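Local coordinates for protein NDP-N-acetyl-D-galactosaminuronic acid dehydrogenase (Methanosarcina mazei Go1, PDB 3G79) that probably oxidises UDP-N-acetyl-alpha-D-mannosamine to UDP-N-acetyl-alpha-D-mannosaminouronate with two NAD+, as a member of the UDP-glucose/GDP-mannose dehydrogenase family, at residues Ser354-Leu359 and Ala385-Met390; Gly360-Lys365 and Val391-Val396; Asp416-Leu421 and Pro444-Gly449. All blocks are in the same frame, centred on the assembly; numbering follows the deposited sequence.

Contact 1: residues Ser354-Leu359 and Ala385-Met390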
loop_
_atom_site.group_PDB
_atom_site.type_symbol
_atom_site.label_atom_id
_atom_site.label_comp_id
_atom_site.label_asym_id
_atom_site.label_seq_id
_atom_site.Cartn_x
_atom_site.Cartn_y
_atom_site.Cartn_z
ATOM N N SER A 354 -21.947 4.416 -33.881
ATOM C CA SER A 354 -22.522 4.972 -32.659
ATOM C C SER A 354 -21.774 6.235 -32.261
ATOM O O SER A 354 -20.572 6.346 -32.486
ATOM C CB SER A 354 -22.422 3.960 -31.502
ATOM O OG SER A 354 -22.695 2.645 -31.935
ATOM N N LYS A 355 -22.468 7.176 -31.640
ATOM C CA LYS A 355 -21.796 8.360 -31.102
ATOM C C LYS A 355 -21.501 8.213 -29.593
ATOM O O LYS A 355 -22.420 7.890 -28.824
ATOM C CB LYS A 355 -22.598 9.638 -31.397
ATOM C CG LYS A 355 -22.164 10.816 -30.528
ATOM C CD LYS A 355 -22.809 12.114 -30.986
ATOM C CE LYS A 355 -22.376 13.272 -30.122
ATOM N NZ LYS A 355 -22.979 14.548 -30.615
ATOM N N VAL A 356 -20.234 8.470 -29.207
ATOM C CA VAL A 356 -19.753 8.487 -27.812
ATOM C C VAL A 356 -19.453 9.910 -27.301
ATOM O O VAL A 356 -18.710 10.664 -27.915
ATOM C CB VAL A 356 -18.459 7.634 -27.649
ATOM C CG1 VAL A 356 -17.964 7.619 -26.199
ATOM C CG2 VAL A 356 -18.671 6.199 -28.125
ATOM N N ALA A 357 -20.045 10.281 -26.176
ATOM C CA ALA A 357 -19.716 11.549 -25.493
ATOM C C ALA A 357 -18.784 11.238 -24.345
ATOM O O ALA A 357 -19.170 10.573 -23.351
ATOM C CB ALA A 357 -20.980 12.280 -24.979
ATOM N N MET A 358 -17.541 11.667 -24.539
ATOM C CA MET A 358 -16.510 11.665 -23.527
ATOM C C MET A 358 -16.687 12.850 -22.589
ATOM O O MET A 358 -16.447 14.017 -22.953
ATOM C CB MET A 358 -15.146 11.724 -24.200
ATOM C CG MET A 358 -14.878 10.459 -25.037
ATOM S SD MET A 358 -13.182 10.132 -25.399
ATOM C CE MET A 358 -13.352 9.118 -26.777
ATOM N N LEU A 359 -17.117 12.551 -21.372
ATOM C CA LEU A 359 -17.196 13.559 -20.332
ATOM C C LEU A 359 -15.916 13.539 -19.550
ATOM O O LEU A 359 -15.739 12.727 -18.655
ATOM C CB LEU A 359 -18.359 13.246 -19.411
ATOM C CG LEU A 359 -19.717 13.835 -19.790
ATOM C CD1 LEU A 359 -20.064 13.618 -21.245
ATOM C CD2 LEU A 359 -20.752 13.222 -18.853
ATOM N N ALA A 385 -12.814 1.605 -33.975
ATOM C CA ALA A 385 -13.944 0.697 -34.066
ATOM C C ALA A 385 -15.060 1.235 -34.977
ATOM O O ALA A 385 -15.939 0.481 -35.383
ATOM C CB ALA A 385 -14.481 0.342 -32.657
ATOM N N GLY A 386 -15.003 2.531 -35.288
ATOM C CA GLY A 386 -15.864 3.132 -36.302
ATOM C C GLY A 386 -16.901 4.077 -35.717
ATOM O O GLY A 386 -17.824 4.518 -36.425
ATOM N N ALA A 387 -16.747 4.381 -34.428
ATOM C CA ALA A 387 -17.652 5.281 -33.700
ATOM C C ALA A 387 -17.213 6.705 -33.898
ATOM O O ALA A 387 -16.027 6.954 -34.083
ATOM C CB ALA A 387 -17.635 4.955 -32.230
ATOM N N SER A 388 -18.152 7.647 -33.857
ATOM C CA SER A 388 -17.752 9.053 -33.836
ATOM C C SER A 388 -17.695 9.563 -32.391
ATOM O O SER A 388 -18.452 9.110 -31.532
ATOM C CB SER A 388 -18.634 9.930 -34.736
ATOM O OG SER A 388 -19.308 10.943 -34.011
ATOM N N VAL A 389 -16.776 10.492 -32.137
ATOM C CA VAL A 389 -16.492 10.925 -30.794
ATOM C C VAL A 389 -16.496 12.455 -30.585
ATOM O O VAL A 389 -15.877 13.209 -31.349
ATOM C CB VAL A 389 -15.158 10.340 -30.316
ATOM C CG1 VAL A 389 -14.883 10.792 -28.926
ATOM C CG2 VAL A 389 -15.168 8.797 -30.389
ATOM N N MET A 390 -17.199 12.879 -29.530
ATOM C CA MET A 390 -17.153 14.247 -29.022
ATOM C C MET A 390 -16.703 14.278 -27.546
ATOM O O MET A 390 -17.265 13.583 -26.690
ATOM C CB MET A 390 -18.500 14.948 -29.225
ATOM C CG MET A 390 -18.679 15.544 -30.652
ATOM S SD MET A 390 -20.235 16.399 -31.030
ATOM C CE MET A 390 -20.101 17.825 -29.973
#
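Lys-355 lays the end of its side chain across the thioether of Met-390, two residues further along the neighbouring strand's register, with Lys-355 NZ 3.3 Å from Met-390 SD. The lysine CG stands anti to the backbone N (chi1 163°), and the chain runs extended from there to bring NZ beside the sulphur; the hydrogen-bonding partner of NZ is the carbonyl O of Arg-413. Met-390 bends at its last torsion (chi3 67°), which turns its methyl aside, while its side chain also packs on Glu-410 of helix 408-412. Ala-357 lies on this same face and meets Val-411 of that helix.

The backbones beneath form a parallel ladder, in which Lys-355, Val-356 and Ala-357 pair in turn with Ser-388, Val-389 and Met-390. Ser-388 O receives Val-356 N at 3.0 Å in a nearly straight bond, and Val-356 O is met by Met-390 N at 3.1 Å. Met-390 O then takes Met-358 N at 2.9 Å, with Ala-357 CA also close enough for a CA-H...O contact at 3.4 Å. Such pairing illustrates the beta-alpha-beta crossover: strand 355-359 leads through helix 375-385 into strand 388-392, its immediate neighbour. Gly-386, just past helix 375-385, leaves helical geometry with positive phi (111°), and two residues later the second strand begins.

Val-356 and Val-389 occupy the face turned to the crossover helix. Val-356 CB stands 4.4 Å from Val-389 CG2. Val-389 CG1 is approached obliquely by the methionine chain of Met-358, whose CG lies 3.9 Å away and whose SD is at 4.0 Å. From the helix, Tyr-378 packs on Val-356 and Met-358, and Cys-382 packs on Val-389.

Contact 2: residues Gly360-Lys365 and Val391-Val396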
loop_
_atom_site.group_PDB
_atom_site.type_symbol
_atom_site.label_atom_id
_atom_site.label_comp_id
_atom_site.label_asym_id
_atom_site.label_seq_id
_atom_site.Cartn_x
_atom_site.Cartn_y
_atom_site.Cartn_z
ATOM N N GLY A 360 -14.979 14.398 -19.904
ATOM C CA GLY A 360 -13.738 14.419 -19.142
ATOM C C GLY A 360 -12.514 14.034 -19.935
ATOM O O GLY A 360 -12.379 12.875 -20.386
ATOM N N TRP A 361 -11.627 15.019 -20.106
ATOM C CA TRP A 361 -10.364 14.837 -20.792
ATOM C C TRP A 361 -9.170 14.990 -19.839
ATOM O O TRP A 361 -8.224 14.215 -19.929
ATOM C CB TRP A 361 -10.262 15.818 -21.949
ATOM C CG TRP A 361 -9.037 15.649 -22.770
ATOM C CD1 TRP A 361 -7.944 16.426 -22.742
ATOM C CD2 TRP A 361 -8.789 14.638 -23.759
ATOM N NE1 TRP A 361 -7.027 15.992 -23.661
ATOM C CE2 TRP A 361 -7.525 14.893 -24.302
ATOM C CE3 TRP A 361 -9.529 13.567 -24.257
ATOM C CZ2 TRP A 361 -6.962 14.099 -25.292
ATOM C CZ3 TRP A 361 -8.982 12.793 -25.241
ATOM C CH2 TRP A 361 -7.713 13.060 -25.758
ATOM N N ALA A 362 -9.181 15.979 -18.936
ATOM C CA ALA A 362 -8.210 15.964 -17.832
ATOM C C ALA A 362 -8.454 14.725 -16.971
ATOM O O ALA A 362 -9.466 14.069 -17.137
ATOM C CB ALA A 362 -8.319 17.188 -17.014
ATOM N N PHE A 363 -7.554 14.379 -16.062
ATOM C CA PHE A 363 -7.790 13.147 -15.268
ATOM C C PHE A 363 -7.945 13.369 -13.760
ATOM O O PHE A 363 -8.310 12.430 -13.055
ATOM C CB PHE A 363 -6.752 12.051 -15.573
ATOM C CG PHE A 363 -5.340 12.521 -15.447
ATOM C CD1 PHE A 363 -4.643 12.334 -14.250
ATOM C CD2 PHE A 363 -4.719 13.180 -16.507
ATOM C CE1 PHE A 363 -3.324 12.789 -14.116
ATOM C CE2 PHE A 363 -3.413 13.668 -16.400
ATOM C CZ PHE A 363 -2.701 13.472 -15.211
ATOM N N ILE A 364 -7.698 14.601 -13.289
ATOM C CA ILE A 364 -7.992 15.003 -11.888
ATOM C C ILE A 364 -9.248 15.856 -11.764
ATOM O O ILE A 364 -9.447 16.772 -12.544
ATOM C CB ILE A 364 -6.826 15.785 -11.158
ATOM C CG1 ILE A 364 -5.434 15.343 -11.618
ATOM C CG2 ILE A 364 -6.971 15.641 -9.635
ATOM C CD1 ILE A 364 -4.908 16.202 -12.709
ATOM N N LYS A 365 -10.045 15.562 -10.738
ATOM C CA LYS A 365 -11.281 16.265 -10.434
ATOM C C LYS A 365 -11.078 17.763 -10.540
ATOM O O LYS A 365 -10.535 18.360 -9.636
ATOM C CB LYS A 365 -11.761 15.898 -9.024
ATOM C CG LYS A 365 -13.020 16.624 -8.546
ATOM C CD LYS A 365 -13.477 16.055 -7.202
ATOM C CE LYS A 365 -14.852 16.601 -6.741
ATOM N NZ LYS A 365 -15.379 15.905 -5.486
ATOM N N VAL A 391 -15.672 15.089 -27.294
ATOM C CA VAL A 391 -14.941 15.233 -26.042
ATOM C C VAL A 391 -15.343 16.518 -25.349
ATOM O O VAL A 391 -15.323 17.624 -25.965
ATOM C CB VAL A 391 -13.427 15.390 -26.320
ATOM C CG1 VAL A 391 -12.710 15.681 -25.047
ATOM C CG2 VAL A 391 -12.822 14.144 -26.989
ATOM N N HIS A 392 -15.676 16.393 -24.071
ATOM C CA HIS A 392 -16.023 17.530 -23.248
ATOM C C HIS A 392 -15.092 17.648 -22.070
ATOM O O HIS A 392 -14.625 16.637 -21.515
ATOM C CB HIS A 392 -17.448 17.397 -22.729
ATOM C CG HIS A 392 -17.874 18.507 -21.805
ATOM N ND1 HIS A 392 -17.625 18.486 -20.448
ATOM C CD2 HIS A 392 -18.570 19.647 -22.041
ATOM C CE1 HIS A 392 -18.136 19.573 -19.890
ATOM N NE2 HIS A 392 -18.712 20.295 -20.834
ATOM N N ASP A 393 -14.853 18.895 -21.675
ATOM C CA ASP A 393 -14.068 19.201 -20.492
ATOM C C ASP A 393 -14.156 20.700 -20.190
ATOM O O ASP A 393 -13.879 21.537 -21.074
ATOM C CB ASP A 393 -12.621 18.773 -20.676
ATOM C CG ASP A 393 -11.864 18.754 -19.380
ATOM O OD1 ASP A 393 -11.706 17.649 -18.796
ATOM O OD2 ASP A 393 -11.447 19.855 -18.947
ATOM N N PRO A 394 -14.523 21.051 -18.935
ATOM C CA PRO A 394 -14.770 22.451 -18.594
ATOM C C PRO A 394 -13.492 23.248 -18.542
ATOM O O PRO A 394 -13.542 24.468 -18.617
ATOM C CB PRO A 394 -15.396 22.379 -17.187
ATOM C CG PRO A 394 -15.635 20.945 -16.919
ATOM C CD PRO A 394 -14.654 20.186 -17.753
ATOM N N TYR A 395 -12.362 22.558 -18.463
ATOM C CA TYR A 395 -11.078 23.186 -18.121
ATOM C C TYR A 395 -10.018 23.105 -19.191
ATOM O O TYR A 395 -9.237 24.032 -19.364
ATOM C CB TYR A 395 -10.511 22.560 -16.848
ATOM C CG TYR A 395 -11.498 22.564 -15.739
ATOM C CD1 TYR A 395 -11.710 23.719 -14.986
ATOM C CD2 TYR A 395 -12.258 21.425 -15.457
ATOM C CE1 TYR A 395 -12.648 23.739 -13.963
ATOM C CE2 TYR A 395 -13.207 21.430 -14.438
ATOM C CZ TYR A 395 -13.391 22.588 -13.698
ATOM O OH TYR A 395 -14.311 22.610 -12.679
ATOM N N VAL A 396 -9.962 21.987 -19.886
ATOM C CA VAL A 396 -8.859 21.771 -20.798
ATOM C C VAL A 396 -9.111 22.500 -22.108
ATOM O O VAL A 396 -10.025 22.170 -22.863
ATOM C CB VAL A 396 -8.551 20.263 -20.995
ATOM C CG1 VAL A 396 -7.308 20.061 -21.864
ATOM C CG2 VAL A 396 -8.332 19.617 -19.655
#
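Asp-393 holds the loop 360-365 through one carboxylate oxygen. Its OD1 accepts Trp-361 N at 2.9 Å and Ala-362 N at 3.0 Å, the two amides arriving from the same face of the carboxylate. The first comes on the anti side, modestly out of plane; the second reaches OD1 from well above the plane. His-424 NE2 is a further hydrogen-bonding partner of OD1. The other oxygen serves its own segment: OD2 takes Tyr-395 N at 2.9 Å and Val-396 N at 2.8 Å from opposite faces, an Asx turn extended to an Asx motif. The aspartate CG lies anti to its backbone N (chi1 -166°), which carries CG to the loop side.

Beside this cluster Gly-360 N continues the strand pairing by donating to His-392 O at 2.8 Å. Gly-360 has positive phi (116°), a backbone shape suited to glycine, and there the segment 360-365 departs from the sheet. The side chain of His-392 starts out away from the loop, and its ND1 is hydrogen-bonded to Tyr-427 OH.

Farther out, Trp-361 is flanked by two valines. Val-396 CG1 meets the indole at its edge, near the ring plane, 3.8 Å from Trp-361 CD1, whereas Val-391 CG1 approaches CE3 obliquely. The other methyl of Val-396, CG2, packs 3.6 Å from Ala-362 CB. Ile-404 of the edge strand and Arg-379 of helix 375-385 also touch the indole, and Tyr-399 meets it edge-to-face.

This buried site is a worked example of one acidic side chain joining two loops that leave neighbouring parallel strands. With four backbone N-H groups and an imidazole gathered around its two oxygens, the carboxylate is probably stabilised in its ionised form and restrained in rotation.

Contact 3: residues Asp416-Leu421 and Pro444-Gly449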
loop_
_atom_site.group_PDB
_atom_site.type_symbol
_atom_site.label_atom_id
_atom_site.label_comp_id
_atom_site.label_asym_id
_atom_site.label_seq_id
_atom_site.Cartn_x
_atom_site.Cartn_y
_atom_site.Cartn_z
ATOM N N ASP A 416 -24.978 7.895 -28.218
ATOM C CA ASP A 416 -25.352 6.520 -27.852
ATOM C C ASP A 416 -24.809 6.135 -26.486
ATOM O O ASP A 416 -25.520 5.529 -25.704
ATOM C CB ASP A 416 -24.901 5.516 -28.924
ATOM C CG ASP A 416 -25.583 5.763 -30.256
ATOM O OD1 ASP A 416 -26.711 5.272 -30.443
ATOM O OD2 ASP A 416 -25.012 6.464 -31.117
ATOM N N ALA A 417 -23.562 6.509 -26.204
ATOM C CA ALA A 417 -22.938 6.234 -24.916
ATOM C C ALA A 417 -22.454 7.503 -24.247
ATOM O O ALA A 417 -21.884 8.358 -24.908
ATOM C CB ALA A 417 -21.786 5.285 -25.092
ATOM N N ILE A 418 -22.707 7.633 -22.944
ATOM C CA ILE A 418 -22.139 8.699 -22.150
ATOM C C ILE A 418 -21.100 8.077 -21.204
ATOM O O ILE A 418 -21.426 7.206 -20.368
ATOM C CB ILE A 418 -23.211 9.495 -21.371
ATOM C CG1 ILE A 418 -24.153 10.216 -22.308
ATOM C CG2 ILE A 418 -22.572 10.536 -20.440
ATOM C CD1 ILE A 418 -25.533 10.327 -21.758
ATOM N N VAL A 419 -19.859 8.536 -21.347
ATOM C CA VAL A 419 -18.700 7.891 -20.741
ATOM C C VAL A 419 -17.879 8.880 -19.885
ATOM O O VAL A 419 -17.405 9.904 -20.369
ATOM C CB VAL A 419 -17.844 7.243 -21.820
ATOM C CG1 VAL A 419 -16.731 6.449 -21.204
ATOM C CG2 VAL A 419 -18.725 6.311 -22.677
ATOM N N VAL A 420 -17.752 8.582 -18.599
ATOM C CA VAL A 420 -17.235 9.570 -17.651
ATOM C C VAL A 420 -15.785 9.187 -17.302
ATOM O O VAL A 420 -15.552 8.076 -16.825
ATOM C CB VAL A 420 -18.152 9.647 -16.382
ATOM C CG1 VAL A 420 -17.608 10.629 -15.393
ATOM C CG2 VAL A 420 -19.597 10.057 -16.750
ATOM N N LEU A 421 -14.820 10.081 -17.576
ATOM C CA LEU A 421 -13.392 9.726 -17.390
ATOM C C LEU A 421 -12.614 10.621 -16.420
ATOM O O LEU A 421 -11.520 10.250 -15.958
ATOM C CB LEU A 421 -12.641 9.584 -18.728
ATOM C CG LEU A 421 -13.266 8.569 -19.694
ATOM C CD1 LEU A 421 -14.330 9.243 -20.529
ATOM C CD2 LEU A 421 -12.232 7.945 -20.598
ATOM N N PRO A 444 -30.391 5.140 -23.379
ATOM C CA PRO A 444 -29.035 5.613 -23.488
ATOM C C PRO A 444 -28.143 4.917 -22.497
ATOM O O PRO A 444 -28.589 4.441 -21.434
ATOM C CB PRO A 444 -29.127 7.102 -23.178
ATOM C CG PRO A 444 -30.363 7.296 -22.460
ATOM C CD PRO A 444 -31.220 6.065 -22.589
ATOM N N VAL A 445 -26.877 4.863 -22.892
ATOM C CA VAL A 445 -25.849 4.123 -22.229
ATOM C C VAL A 445 -24.975 5.140 -21.507
ATOM O O VAL A 445 -24.541 6.115 -22.129
ATOM C CB VAL A 445 -25.073 3.347 -23.295
ATOM C CG1 VAL A 445 -23.616 3.148 -22.890
ATOM C CG2 VAL A 445 -25.785 1.983 -23.623
ATOM N N ILE A 446 -24.776 4.940 -20.194
ATOM C CA ILE A 446 -23.797 5.694 -19.391
ATOM C C ILE A 446 -22.770 4.733 -18.784
ATOM O O ILE A 446 -23.146 3.765 -18.160
ATOM C CB ILE A 446 -24.479 6.605 -18.277
ATOM C CG1 ILE A 446 -23.454 7.405 -17.478
ATOM C CG2 ILE A 446 -25.270 5.809 -17.274
ATOM C CD1 ILE A 446 -23.404 8.831 -17.837
ATOM N N ILE A 447 -21.481 5.026 -18.978
ATOM C CA ILE A 447 -20.330 4.258 -18.411
ATOM C C ILE A 447 -19.453 5.184 -17.533
ATOM O O ILE A 447 -18.928 6.196 -18.024
ATOM C CB ILE A 447 -19.436 3.662 -19.546
ATOM C CG1 ILE A 447 -20.059 2.423 -20.199
ATOM C CG2 ILE A 447 -18.187 3.090 -18.968
ATOM C CD1 ILE A 447 -21.221 2.620 -21.016
ATOM N N ASP A 448 -19.312 4.842 -16.256
ATOM C CA ASP A 448 -18.642 5.682 -15.230
ATOM C C ASP A 448 -17.268 5.187 -14.819
ATOM O O ASP A 448 -17.132 4.111 -14.239
ATOM C CB ASP A 448 -19.495 5.755 -13.945
ATOM C CG ASP A 448 -19.010 6.844 -12.957
ATOM O OD1 ASP A 448 -18.235 7.727 -13.364
ATOM O OD2 ASP A 448 -19.423 6.836 -11.775
ATOM N N GLY A 449 -16.248 5.989 -15.085
ATOM C CA GLY A 449 -14.873 5.622 -14.764
ATOM C C GLY A 449 -14.389 6.223 -13.459
ATOM O O GLY A 449 -13.317 5.851 -12.932
#
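Ile-446 pushes its terminal methyl into the notch between Ile-418 and Val-420, two residues that project from the same face of the adjacent strand. Its CG1 stands anti to the backbone N (chi1 -179°), and the second torsion (chi2 105°) then places CD1 3.6 Å from Ile-418 CB and 4.1 Å from Val-420 CG2. The CD1 approach to Ile-418 CG2 is modelled closer still, and that value is doubtful. Next along this face, the flank of Val-420 is met by a carboxylate: Asp-448 OD1 rests 3.6 Å from both its CB and its CG1. That oxygen also accepts Arg-450 N, while Asp-448 OD2 accepts Ile-453 N, so the buried acid is held by the backbone of the following loop.

The opposite face carries Ala-417, Val-419, Val-445 and Ile-447. Val-445 CG1 packs beside the small Ala-417, 3.6 Å from its CB. Val-419 and Ile-447 then run side by side, pointing the same way, with Val-419 CG2 4.2 Å from Ile-447 CB. Helix 321-345 covers Val-445 and Ile-447 through Ala-343, while Tyr-378 of helix 375-385 packs against Val-419. Ala-435 of helix 432-439 touches Ile-418 on the notched face.

Between these layers the strands run parallel, their axes 13° apart. Ile-447 O receives Val-420 N at 2.7 Å, and Gly-449 N closes the ladder on Val-420 O at 2.8 Å.

Mostly branched aliphatic residues alternating between two helix-covered faces illustrate how a parallel sheet is buried in a three-layer alpha/beta sandwich. Here it is the Rossmann-like sheet of the UDP-binding domain, with strands 417-420 and 445-448 in its interior.

In the fold
Contacts 1 and 3 pair strands of one parallel sheet, ordered 404-405, 388-392, 355-359, 417-420, 445-448, 464-467, in the family's UDP-binding domain, and contact 2 continues from its strand ends. Contacts 1 and 2 share strand 388-392, and their segments alternate along the chain; their centres lie 16 Å apart, contact 2 taking over where the paired strands run out into loops. Contact 3 follows later in sequence, its centre 10 Å from contact 1 and 14 Å from contact 2. Strands 355-359 and 417-420 are neighbours, with Leu-359 N probably hydrogen-bonded to Val-419 O at 2.8 Å. The sheet thus grows outward in both directions from strand 355-359, as in Rossmann-type folds.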